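Catechol 1,2-dioxygenase (Pseudomonas putida, PDB 2AZQ) probably catalyses the ferric-iron-dependent intradiol cleavage of catechol by molecular oxygen to cis,cis-muconate, the first step of a branch of the beta-ketoadipate pathway. Local coordinates at residues V222-S227 and T236-A241. Numbering follows the deposited sequence.
With FE (Fe (III) ion), chain B.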
loop_
_atom_site.group_PDB
_atom_site.type_symbol
_atom_site.label_atom_id
_atom_site.label_comp_id
_atom_site.label_asym_id
_atom_site.label_seq_id
_atom_site.Cartn_x
_atom_site.Cartn_y
_atom_site.Cartn_z
ATOM N N VAL A 222 4.317 -22.145 -16.771
ATOM C CA VAL A 222 5.625 -21.680 -17.203
ATOM C C VAL A 222 5.393 -20.313 -17.801
ATOM O O VAL A 222 4.554 -20.151 -18.664
ATOM C CB VAL A 222 6.274 -22.636 -18.287
ATOM C CG1 VAL A 222 7.693 -22.257 -18.519
ATOM C CG2 VAL A 222 6.195 -24.058 -17.849
ATOM N N HIS A 223 6.101 -19.303 -17.331
ATOM C CA HIS A 223 5.919 -17.924 -17.867
ATOM C C HIS A 223 6.727 -17.606 -19.148
ATOM O O HIS A 223 7.867 -18.052 -19.316
ATOM C CB HIS A 223 6.360 -16.917 -16.790
ATOM C CG HIS A 223 5.595 -16.987 -15.506
ATOM N ND1 HIS A 223 4.391 -16.347 -15.306
ATOM C CD2 HIS A 223 5.876 -17.629 -14.348
ATOM C CE1 HIS A 223 3.963 -16.596 -14.080
ATOM N NE2 HIS A 223 4.847 -17.371 -13.479
ATOM N N PHE A 224 6.124 -16.854 -20.060
ATOM C CA PHE A 224 6.847 -16.468 -21.266
ATOM C C PHE A 224 6.759 -15.020 -21.649
ATOM O O PHE A 224 5.708 -14.379 -21.524
ATOM C CB PHE A 224 6.405 -17.235 -22.519
ATOM C CG PHE A 224 6.665 -18.693 -22.465
ATOM C CD1 PHE A 224 5.754 -19.547 -21.864
ATOM C CD2 PHE A 224 7.820 -19.222 -23.037
ATOM C CE1 PHE A 224 5.977 -20.908 -21.842
ATOM C CE2 PHE A 224 8.053 -20.577 -23.017
ATOM C CZ PHE A 224 7.124 -21.429 -22.420
ATOM N N PHE A 225 7.891 -14.519 -22.121
ATOM C CA PHE A 225 8.025 -13.164 -22.661
ATOM C C PHE A 225 8.539 -13.547 -24.051
ATOM O O PHE A 225 9.581 -14.193 -24.166
ATOM C CB PHE A 225 9.094 -12.367 -21.922
ATOM C CG PHE A 225 8.567 -11.468 -20.865
ATOM C CD1 PHE A 225 9.440 -10.856 -19.970
ATOM C CD2 PHE A 225 7.221 -11.209 -20.755
ATOM C CE1 PHE A 225 8.971 -9.995 -18.969
ATOM C CE2 PHE A 225 6.751 -10.346 -19.750
ATOM C CZ PHE A 225 7.632 -9.743 -18.861
ATOM N N ILE A 226 7.787 -13.211 -25.087
ATOM C CA ILE A 226 8.187 -13.567 -26.438
ATOM C C ILE A 226 8.170 -12.314 -27.298
ATOM O O ILE A 226 7.205 -11.543 -27.319
ATOM C CB ILE A 226 7.285 -14.705 -26.983
ATOM C CG1 ILE A 226 7.366 -15.874 -25.984
ATOM C CG2 ILE A 226 7.764 -15.173 -28.362
ATOM C CD1 ILE A 226 7.035 -17.248 -26.480
ATOM N N SER A 227 9.272 -12.100 -27.995
ATOM C CA SER A 227 9.397 -10.908 -28.781
ATOM C C SER A 227 10.373 -11.136 -29.906
ATOM O O SER A 227 11.268 -11.945 -29.786
ATOM C CB SER A 227 9.831 -9.758 -27.858
ATOM O OG SER A 227 10.959 -10.117 -27.076
ATOM N N THR A 236 2.745 -14.278 -21.770
ATOM C CA THR A 236 1.788 -15.364 -21.650
ATOM C C THR A 236 2.331 -16.488 -20.756
ATOM O O THR A 236 3.467 -16.414 -20.268
ATOM C CB THR A 236 1.450 -15.930 -23.056
ATOM O OG1 THR A 236 0.350 -16.843 -22.957
ATOM C CG2 THR A 236 2.669 -16.654 -23.654
ATOM N N GLN A 237 1.511 -17.515 -20.546
ATOM C CA GLN A 237 1.866 -18.679 -19.724
ATOM C C GLN A 237 1.427 -19.944 -20.449
ATOM O O GLN A 237 0.590 -19.879 -21.350
ATOM C CB GLN A 237 1.119 -18.674 -18.358
ATOM C CG GLN A 237 1.579 -17.671 -17.315
ATOM C CD GLN A 237 0.790 -17.722 -15.974
ATOM O OE1 GLN A 237 0.186 -18.739 -15.622
ATOM N NE2 GLN A 237 0.838 -16.619 -15.211
ATOM N N ILE A 238 2.012 -21.079 -20.073
ATOM C CA ILE A 238 1.554 -22.386 -20.559
ATOM C C ILE A 238 1.080 -22.989 -19.224
ATOM O O ILE A 238 1.856 -23.004 -18.273
ATOM C CB ILE A 238 2.696 -23.335 -21.093
ATOM C CG1 ILE A 238 3.300 -22.812 -22.396
ATOM C CG2 ILE A 238 2.160 -24.751 -21.307
ATOM C CD1 ILE A 238 4.478 -23.689 -22.902
ATOM N N ASN A 239 -0.178 -23.417 -19.112
ATOM C CA ASN A 239 -0.634 -24.071 -17.881
ATOM C C ASN A 239 -0.629 -25.561 -18.152
ATOM O O ASN A 239 -1.118 -25.993 -19.191
ATOM C CB ASN A 239 -2.059 -23.715 -17.547
ATOM C CG ASN A 239 -2.234 -22.287 -17.253
ATOM O OD1 ASN A 239 -1.653 -21.771 -16.302
ATOM N ND2 ASN A 239 -3.046 -21.615 -18.060
ATOM N N PHE A 240 -0.119 -26.351 -17.216
ATOM C CA PHE A 240 -0.066 -27.808 -17.382
ATOM C C PHE A 240 -1.383 -28.522 -17.307
ATOM O O PHE A 240 -2.220 -28.223 -16.462
ATOM C CB PHE A 240 0.906 -28.382 -16.380
ATOM C CG PHE A 240 2.289 -28.129 -16.763
ATOM C CD1 PHE A 240 2.639 -26.867 -17.227
ATOM C CD2 PHE A 240 3.205 -29.157 -16.822
ATOM C CE1 PHE A 240 3.870 -26.621 -17.765
ATOM C CE2 PHE A 240 4.456 -28.935 -17.363
ATOM C CZ PHE A 240 4.792 -27.651 -17.846
ATOM N N ALA A 241 -1.575 -29.476 -18.206
ATOM C CA ALA A 241 -2.843 -30.188 -18.224
ATOM C C ALA A 241 -2.983 -31.137 -17.034
ATOM O O ALA A 241 -2.010 -31.750 -16.622
ATOM C CB ALA A 241 -2.987 -30.942 -19.515
HETATM FE FE FE B . 4.191 -17.801 -11.638
#
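The side chains of H223 and Q237 leave the sheet together, with imidazole and carboxamide planes 74° apart; NE2 of Q237 comes obliquely to CE1 of H223 at 3.3 Å. W155 stacks on the H223 ring, and H221 meets it at nearly a right angle. Both segments belong to an antiparallel beta hairpin, strands 217-227 and 234-240, in the beta-rich catalytic domain of an intradiol dioxygenase. From the H223/Q237 face, H223 NE2 binds the ferric ion at 2.0 Å; Y163, Y197 and H221 are the other protein ligands. R218 NH2 donates a hydrogen bond to OE1 of Q237. The other face carries V222, F224, T236 and I238. CG1 of I238 reaches CE1 of the F224 ring obliquely at 3.3 Å, while the T236 carbonyl O lies beside the rim of the ring, close to the ring plane. F288 of strand 281-289 meets the F224 ring with planes at about 50°. With CG1 of V222 anti to the backbone N (chi1 -170°), CG2 is left beside that N and meets the edge of the F240 ring at CE1. Paired backbone bonds join V222 with I238 and F224 with T236, F224 N to T236 O measuring 2.7 Å. Between these two pairs, at the non-hydrogen-bonded H223-Q237 position, CA of Q237 makes a bent CA-H...O contact with V222 O, 3.2 Å from CA to O.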